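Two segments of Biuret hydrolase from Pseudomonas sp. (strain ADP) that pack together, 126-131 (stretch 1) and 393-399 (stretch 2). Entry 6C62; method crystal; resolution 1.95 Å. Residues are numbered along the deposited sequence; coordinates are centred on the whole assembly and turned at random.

Stretch 1 (126-131) GFTTEN
Stretch 2, residues 393-399: CRPAMGL

An aromatic ring can be seated on a backbone with no hydrogen bond across the interface, as where a glycine leaves room for it. Biuret hydrolase offers a worked example, in which the segment 126-131 meets a helical segment and the turn that follows it, far along the same chain, burying 294 Å² in all.

Stretch 2 enters as helix at Cys 393 (phi/psi -58/-50), whose t side chain points sideways and whose O accepts a weak bond from Met 397 N (3.4 Å). Arg 394 (-59/-56) sets the register, its CA 5.7 Å from that of Phe 127. Its side chain (m, t, m, chi4 -83°) leaves sideways and lays its aliphatic part along stretch 1: CG lies 3.9 Å from Thr 128 CG2, and CD 4.3 Å from Glu 130 OE1. That oxygen is held by Thr 128 OG1, which donates to Glu 130 OE1 at 2.8 Å; Thr 128 is p (-130/-9), Glu 130 m, t, -75° (-102/80).

The backbone of Arg 394 meets Phe 127 (-116/18; chi1 -71°, chi2 -59°), whose CD2 sits 3.3 Å from Arg 394 O, near the ring plane. Pro 395 (-66/-34) and Ala 396 (-61/-31) direct their CB atoms away, yet Pro 395 O still comes 3.8 Å from Phe 127 CE2 while accepting Gly 398 N at 3.2 Å.

A type I turn spans Ala 396 to Leu 399, with Leu 399 N 3.1 Å from its acceptor, Ala 396 O. Within it, Met 397 (-55/-26; m, m, 102°) starts toward stretch 1, placing CB 3.6 Å from Phe 127 CB, before its end leads away. Gly 398 (-100/12) lies over the ring face, CA 4.1 Å from the Phe 127 centroid in a CH-pi contact 23° off the normal. An ideal CB here would fall 2.5 Å from Phe 127 CE2, a clash. Leu 399 (-51/-41; m, t) turns away.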

# COMPACT_ATOMS: atom_id res chain seq x y z
N GLY A 126 11.04 -5.76 19.64
CA GLY A 126 11.26 -6.63 20.84
C GLY A 126 10.09 -6.59 21.78
O GLY A 126 9.31 -5.62 21.74
N PHE A 127 9.90 -7.65 22.57
CA PHE A 127 8.82 -7.69 23.55
C PHE A 127 9.26 -7.75 24.99
O PHE A 127 8.45 -8.11 25.84
CB PHE A 127 7.98 -8.92 23.27
CG PHE A 127 7.17 -8.82 22.02
CD1 PHE A 127 6.25 -7.80 21.87
CD2 PHE A 127 7.30 -9.76 21.04
CE1 PHE A 127 5.51 -7.69 20.69
CE2 PHE A 127 6.51 -9.70 19.87
CZ PHE A 127 5.64 -8.65 19.71
N THR A 128 10.50 -7.39 25.29
CA THR A 128 11.01 -7.54 26.68
C THR A 128 11.69 -6.32 27.32
O THR A 128 11.94 -6.34 28.52
CB THR A 128 12.00 -8.69 26.71
OG1 THR A 128 13.17 -8.34 25.94
CG2 THR A 128 11.33 -10.01 26.15
N THR A 129 11.95 -5.26 26.56
CA THR A 129 12.65 -4.06 27.03
C THR A 129 13.93 -4.42 27.80
O THR A 129 14.15 -4.00 28.93
CB THR A 129 11.74 -3.11 27.86
OG1 THR A 129 10.48 -3.00 27.21
CG2 THR A 129 12.38 -1.68 27.95
N GLU A 130 14.71 -5.29 27.18
CA GLU A 130 16.05 -5.61 27.60
C GLU A 130 17.00 -4.86 26.69
O GLU A 130 17.53 -5.41 25.71
CB GLU A 130 16.24 -7.13 27.56
CG GLU A 130 15.39 -7.84 28.63
CD GLU A 130 15.44 -9.37 28.51
OE1 GLU A 130 14.79 -9.98 27.57
OE2 GLU A 130 16.12 -9.95 29.39
N ASN A 131 17.19 -3.60 26.97
CA ASN A 131 17.90 -2.69 26.10
C ASN A 131 19.40 -2.74 26.48
O ASN A 131 19.79 -2.38 27.65
CB ASN A 131 17.31 -1.29 26.25
CG ASN A 131 17.88 -0.30 25.21
OD1 ASN A 131 19.14 -0.10 25.12
ND2 ASN A 131 17.00 0.30 24.41
N CYS A 393 12.13 -16.79 23.66
CA CYS A 393 11.38 -15.94 24.57
C CYS A 393 10.94 -14.63 23.93
O CYS A 393 9.81 -14.24 24.09
CB CYS A 393 12.28 -15.59 25.75
SG CYS A 393 11.51 -14.51 26.98
N ARG A 394 11.86 -13.93 23.29
CA ARG A 394 11.63 -12.60 22.81
C ARG A 394 10.47 -12.54 21.79
O ARG A 394 9.50 -11.91 22.10
CB ARG A 394 12.94 -11.86 22.37
CG ARG A 394 13.84 -11.64 23.60
CD ARG A 394 15.09 -10.79 23.36
NE ARG A 394 16.04 -11.52 22.53
CZ ARG A 394 16.91 -12.44 22.99
NH1 ARG A 394 17.05 -12.74 24.31
NH2 ARG A 394 17.70 -13.09 22.13
N PRO A 395 10.50 -13.31 20.69
CA PRO A 395 9.29 -13.32 19.80
C PRO A 395 8.04 -13.92 20.42
O PRO A 395 6.92 -13.50 20.12
CB PRO A 395 9.74 -14.18 18.65
CG PRO A 395 11.24 -14.03 18.65
CD PRO A 395 11.64 -14.00 20.08
N ALA A 396 8.21 -14.93 21.26
CA ALA A 396 7.06 -15.67 21.80
C ALA A 396 6.09 -14.85 22.62
O ALA A 396 4.91 -15.24 22.69
CB ALA A 396 7.52 -16.82 22.64
N MET A 397 6.57 -13.80 23.31
CA MET A 397 5.70 -12.96 24.15
C MET A 397 4.51 -12.39 23.33
O MET A 397 3.47 -12.07 23.89
CB MET A 397 6.49 -11.82 24.80
CG MET A 397 7.40 -12.20 25.99
SD MET A 397 6.51 -13.06 27.31
CE MET A 397 7.05 -14.68 26.90
N GLY A 398 4.68 -12.25 22.00
CA GLY A 398 3.59 -11.69 21.14
C GLY A 398 2.76 -12.67 20.35
O GLY A 398 2.00 -12.29 19.45
N LEU A 399 2.88 -13.95 20.66
CA LEU A 399 2.11 -14.98 19.93
C LEU A 399 0.58 -14.70 19.84
O LEU A 399 -0.05 -15.00 18.83
CB LEU A 399 2.35 -16.36 20.62
CG LEU A 399 3.66 -17.09 20.30
CD1 LEU A 399 3.84 -18.29 21.23
CD2 LEU A 399 3.77 -17.57 18.87